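Local coordinates for protein induced by osmotic stress (Scheffersomyces stipitis, PDB 5YWN) that probably reduces ketones, including haloketones, to alcohols with NADPH, as a member of the dihydroflavonol-4-reductase subfamily, at residues V57-G62 and I95-I100. The protein carries 1 engineered substitution. Residues are numbered along the deposited sequence; the frame is centred on the assembly and turned at random.
Sequences VLEQKG and ILIPAI. With NAP (NADP nicotinamide-adenine-dinucleotide phosphate), chain B.
Glu59 turns one face of its carboxylate to the CB-CG edge of the Pro98 ring. The rest of the ring tilts back from that face. Glu59 OE1 is 3.5 Å from Pro98 CB, and Glu59 OE2 is 3.6 Å from Pro98 CG. The torsions explain this. CG of Glu59 sits between the backbone N and the carbonyl carbon (chi1 57°), and the chain then bends at chi2 (-94°), which carries the acid alongside the proline. The two side chains lie side by side and point the same way. The stem of Glu59 makes a second touch, with its CB 4.0 Å from Ile97 CG2.

Leu58 and Pro98 belong to the NADP pocket. With CG beside the backbone N (chi1 -46°), Leu58 brings CD1 over the face of the adenine. Leu58 CD1 is 3.2 Å from C2A of the cofactor, which is close packing. It touches the other segment more loosely, with Leu58 CD1 4.2 Å from Pro98 O. Pro98 CB approaches the amino group on the same side of the adenine plane, 3.7 Å from N6A. The two segments thus line one side of the base. The cofactor is also hydrogen-bonded by Arg34 and Lys38. Segment 57-62 is a loop after strand 50-54 of the Rossmann sheet, and 95-100 belongs to helix 91-113. That helix is kinked at Pro98, whose N has no proton to give to the turn before.

An alanine in place of Glu59 would probably take the carboxylate cover from Pro98 CB and CG, leaving little but the CB contacts with Ile97 CG2 and Pro98 CA. No hydrogen bond or salt bridge joins the segments. The contact therefore rests on van der Waals fit, with the acid serving as a flat surface and adenine covered on one face by apolar atoms.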
ATOM      1  N   VAL A  57     -17.243   8.442   4.729  1.00 30.11           N
ATOM      2  CA  VAL A  57     -16.465   8.567   5.936  1.00 29.68           C
ATOM      3  C   VAL A  57     -16.201   7.214   6.592  1.00 30.65           C
ATOM      4  O   VAL A  57     -17.097   6.545   6.957  1.00 32.41           O
ATOM      5  CB  VAL A  57     -17.199   9.530   6.896  1.00 32.09           C
ATOM      6  CG1 VAL A  57     -16.424   9.773   8.163  1.00 30.82           C
ATOM      7  CG2 VAL A  57     -17.491  10.842   6.202  1.00 31.62           C
ATOM      8  N   LEU A  58     -14.963   6.829   6.715  1.00 26.72           N
ATOM      9  CA  LEU A  58     -14.619   5.624   7.407  1.00 27.64           C
ATOM     10  C   LEU A  58     -14.899   5.643   8.884  1.00 26.65           C
ATOM     11  O   LEU A  58     -15.321   4.698   9.407  1.00 29.36           O
ATOM     12  CB  LEU A  58     -13.189   5.201   7.152  1.00 27.59           C
ATOM     13  CG  LEU A  58     -12.675   5.213   5.734  1.00 32.95           C
ATOM     14  CD1 LEU A  58     -11.183   5.258   5.752  1.00 30.78           C
ATOM     15  CD2 LEU A  58     -13.200   4.055   4.961  1.00 31.79           C
ATOM     16  N   GLU A  59     -14.694   6.772   9.516  1.00 26.57           N
ATOM     17  CA  GLU A  59     -14.626   6.871  10.948  1.00 27.95           C
ATOM     18  C   GLU A  59     -15.996   7.022  11.637  1.00 31.24           C
ATOM     19  O   GLU A  59     -16.074   7.494  12.701  1.00 28.31           O
ATOM     20  CB  GLU A  59     -13.685   7.974  11.386  1.00 26.90           C
ATOM     21  CG  GLU A  59     -13.999   9.356  10.866  1.00 29.36           C
ATOM     22  CD  GLU A  59     -13.246   9.673   9.598  1.00 32.84           C
ATOM     23  OE1 GLU A  59     -12.971   8.738   8.858  1.00 36.54           O
ATOM     24  OE2 GLU A  59     -12.983  10.833   9.328  1.00 30.13           O
ATOM     25  N   GLN A  60     -17.046   6.637  10.965  1.00 27.59           N
ATOM     26  CA  GLN A  60     -18.326   6.556  11.595  1.00 34.19           C
ATOM     27  C   GLN A  60     -18.765   5.113  11.814  1.00 30.10           C
ATOM     28  O   GLN A  60     -18.655   4.315  10.957  1.00 27.85           O
ATOM     29  CB  GLN A  60     -19.387   7.379  10.865  1.00 32.86           C
ATOM     30  CG  GLN A  60     -19.547   7.134   9.389  1.00 39.02           C
ATOM     31  CD  GLN A  60     -20.776   7.819   8.771  1.00 49.33           C
ATOM     32  OE1 GLN A  60     -20.821   9.029   8.627  1.00 46.62           O
ATOM     33  NE2 GLN A  60     -21.770   7.016   8.399  1.00 47.73           N
ATOM     34  N   LYS A  61     -19.286   4.838  12.989  1.00 30.28           N
ATOM     35  CA  LYS A  61     -19.764   3.541  13.338  1.00 28.36           C
ATOM     36  C   LYS A  61     -20.789   3.087  12.316  1.00 29.16           C
ATOM     37  O   LYS A  61     -21.644   3.816  11.913  1.00 30.63           O
ATOM     38  CB  LYS A  61     -20.425   3.601  14.696  1.00 30.81           C
ATOM     39  CG  LYS A  61     -19.468   3.718  15.888  1.00 37.86           C
ATOM     40  CD  LYS A  61     -20.058   3.203  17.198  1.00 35.04           C
ATOM     41  CE  LYS A  61     -19.199   3.559  18.391  1.00 41.51           C
ATOM     42  NZ  LYS A  61     -19.561   2.861  19.637  1.00 43.10           N
ATOM     43  N   GLY A  62     -20.615   1.881  11.856  1.00 25.13           N
ATOM     44  CA  GLY A  62     -21.438   1.325  10.814  1.00 31.77           C
ATOM     45  C   GLY A  62     -21.345   1.887   9.402  1.00 29.11           C
ATOM     46  O   GLY A  62     -22.201   1.683   8.627  1.00 26.46           O
ATOM     47  N   ILE A  95      -5.659  12.167  10.252  1.00 27.22           N
ATOM     48  CA  ILE A  95      -4.816  11.035  10.034  1.00 26.79           C
ATOM     49  C   ILE A  95      -5.122   9.872  10.982  1.00 26.65           C
ATOM     50  O   ILE A  95      -5.426   8.838  10.565  1.00 24.95           O
ATOM     51  CB  ILE A  95      -3.343  11.450  10.131  1.00 27.45           C
ATOM     52  CG1 ILE A  95      -2.988  12.444   9.042  1.00 29.26           C
ATOM     53  CG2 ILE A  95      -2.439  10.247  10.080  1.00 26.40           C
ATOM     54  CD1 ILE A  95      -1.629  13.041   9.149  1.00 27.74           C
ATOM     55  N   LEU A  96      -4.995  10.104  12.269  1.00 24.75           N
ATOM     56  CA  LEU A  96      -5.134   9.067  13.235  1.00 25.76           C
ATOM     57  C   LEU A  96      -6.515   8.451  13.371  1.00 25.13           C
ATOM     58  O   LEU A  96      -6.619   7.314  13.267  1.00 25.47           O
ATOM     59  CB  LEU A  96      -4.610   9.525  14.568  1.00 24.21           C
ATOM     60  CG  LEU A  96      -3.111   9.738  14.709  1.00 28.17           C
ATOM     61  CD1 LEU A  96      -2.862  10.718  15.803  1.00 27.68           C
ATOM     62  CD2 LEU A  96      -2.356   8.467  14.960  1.00 23.02           C
ATOM     63  N   ILE A  97      -7.545   9.237  13.546  1.00 24.81           N
ATOM     64  CA  ILE A  97      -8.876   8.716  13.724  1.00 26.82           C
ATOM     65  C   ILE A  97      -9.443   7.939  12.521  1.00 26.45           C
ATOM     66  O   ILE A  97      -9.848   6.860  12.686  1.00 27.66           O
ATOM     67  CB  ILE A  97      -9.829   9.813  14.198  1.00 30.29           C
ATOM     68  CG1 ILE A  97      -9.468  10.238  15.588  1.00 28.36           C
ATOM     69  CG2 ILE A  97     -11.262   9.380  14.172  1.00 30.90           C
ATOM     70  CD1 ILE A  97     -10.147  11.494  15.989  1.00 36.17           C
ATOM     71  N   PRO A  98      -9.346   8.440  11.310  1.00 27.94           N
ATOM     72  CA  PRO A  98      -9.818   7.669  10.166  1.00 27.16           C
ATOM     73  C   PRO A  98      -9.114   6.346  10.014  1.00 26.48           C
ATOM     74  O   PRO A  98      -9.767   5.449   9.675  1.00 27.51           O
ATOM     75  CB  PRO A  98      -9.499   8.556   9.002  1.00 26.79           C
ATOM     76  CG  PRO A  98      -9.529   9.886   9.541  1.00 29.04           C
ATOM     77  CD  PRO A  98      -8.927   9.765  10.889  1.00 29.09           C
ATOM     78  N   ALA A  99      -7.824   6.269  10.232  1.00 25.23           N
ATOM     79  CA  ALA A  99      -7.197   5.006  10.194  1.00 26.04           C
ATOM     80  C   ALA A  99      -7.646   4.066  11.310  1.00 23.68           C
ATOM     81  O   ALA A  99      -8.013   2.984  11.055  1.00 22.25           O
ATOM     82  CB  ALA A  99      -5.710   5.193  10.254  1.00 27.32           C
ATOM     83  N   ILE A 100      -7.559   4.514  12.547  1.00 21.94           N
ATOM     84  CA  ILE A 100      -7.851   3.680  13.672  1.00 22.22           C
ATOM     85  C   ILE A 100      -9.340   3.353  13.881  1.00 23.70           C
ATOM     86  O   ILE A 100      -9.702   2.247  13.951  1.00 25.68           O
ATOM     87  CB  ILE A 100      -7.282   4.306  14.955  1.00 24.08           C
ATOM     88  CG1 ILE A 100      -5.773   4.463  14.875  1.00 25.05           C
ATOM     89  CG2 ILE A 100      -7.641   3.487  16.168  1.00 25.08           C
ATOM     90  CD1 ILE A 100      -5.241   5.371  15.920  1.00 25.16           C
TER
HETATM   91  PA  NAP B 401      -3.097   6.584  -1.955  1.00 25.43           P
HETATM   92  O1A NAP B 401      -2.707   6.288  -3.383  1.00 24.87           O
HETATM   93  O2A NAP B 401      -3.344   8.009  -1.521  1.00 27.30           O
HETATM   94  O5B NAP B 401      -4.404   5.714  -1.600  1.00 25.65           O
HETATM   95  C5B NAP B 401      -5.254   6.093  -0.519  1.00 29.11           C
HETATM   96  C4B NAP B 401      -6.710   5.850  -0.899  1.00 27.40           C
HETATM   97  O4B NAP B 401      -7.507   5.711   0.281  1.00 28.83           O
HETATM   98  C3B NAP B 401      -7.276   7.006  -1.710  1.00 29.98           C
HETATM   99  O3B NAP B 401      -7.686   6.562  -3.007  1.00 31.97           O
HETATM  100  C2B NAP B 401      -8.460   7.537  -0.926  1.00 27.18           C
HETATM  101  O2B NAP B 401      -9.656   7.447  -1.695  1.00 28.78           O
HETATM  102  C1B NAP B 401      -8.559   6.679   0.327  1.00 28.47           C
HETATM  103  N9A NAP B 401      -8.418   7.528   1.537  1.00 30.58           N
HETATM  104  C8A NAP B 401      -7.313   8.210   1.893  1.00 30.14           C
HETATM  105  N7A NAP B 401      -7.519   8.885   3.053  1.00 29.22           N
HETATM  106  C5A NAP B 401      -8.779   8.635   3.456  1.00 29.03           C
HETATM  107  C6A NAP B 401      -9.637   9.031   4.597  1.00 29.78           C
HETATM  108  N6A NAP B 401      -9.174   9.855   5.568  1.00 32.69           N
HETATM  109  N1A NAP B 401     -10.896   8.544   4.634  1.00 30.57           N
HETATM  110  C2A NAP B 401     -11.377   7.724   3.679  1.00 28.67           C
HETATM  111  N3A NAP B 401     -10.648   7.328   2.620  1.00 31.59           N
HETATM  112  C4A NAP B 401      -9.368   7.740   2.452  1.00 29.16           C
HETATM  113  O3  NAP B 401      -1.978   5.948  -0.986  1.00 26.76           O
HETATM  114  PN  NAP B 401      -1.200   4.605  -1.408  1.00 24.11           P
HETATM  115  O1N NAP B 401       0.269   4.929  -1.535  1.00 25.88           O
HETATM  116  O2N NAP B 401      -1.935   3.976  -2.569  1.00 20.65           O
HETATM  117  O5D NAP B 401      -1.398   3.662  -0.118  1.00 26.85           O
HETATM  118  C5D NAP B 401      -2.344   2.595  -0.139  1.00 28.39           C
HETATM  119  C4D NAP B 401      -2.371   1.899   1.216  1.00 20.40           C
HETATM  120  O4D NAP B 401      -1.203   1.088   1.378  1.00 23.84           O
HETATM  121  C3D NAP B 401      -2.406   2.899   2.363  1.00 26.34           C
HETATM  122  O3D NAP B 401      -3.620   2.769   3.110  1.00 24.14           O
HETATM  123  C2D NAP B 401      -1.205   2.590   3.233  1.00 23.48           C
HETATM  124  O2D NAP B 401      -1.612   2.276   4.568  1.00 26.51           O
HETATM  125  C1D NAP B 401      -0.506   1.402   2.588  1.00 21.38           C
HETATM  126  N1N NAP B 401       0.894   1.734   2.304  1.00 21.83           N
HETATM  127  C2N NAP B 401       1.224   2.251   1.114  1.00 25.77           C
HETATM  128  C3N NAP B 401       2.546   2.573   0.824  1.00 24.14           C
HETATM  129  C7N NAP B 401       2.908   3.151  -0.512  1.00 23.03           C
HETATM  130  O7N NAP B 401       4.008   3.657  -0.666  1.00 23.40           O
HETATM  131  N7N NAP B 401       2.015   3.098  -1.499  1.00 27.07           N
HETATM  132  C4N NAP B 401       3.526   2.354   1.781  1.00 21.46           C
HETATM  133  C5N NAP B 401       3.158   1.818   3.006  1.00 21.80           C
HETATM  134  C6N NAP B 401       1.823   1.514   3.244  1.00 21.03           C
HETATM  135  P2B NAP B 401     -10.116   8.671  -2.634  1.00 30.98           P
HETATM  136  O1X NAP B 401     -11.617   8.524  -2.714  1.00 32.07           O
HETATM  137  O2X NAP B 401      -9.648   9.898  -1.890  1.00 27.07           O
HETATM  138  O3X NAP B 401      -9.395   8.420  -3.937  1.00 27.27           O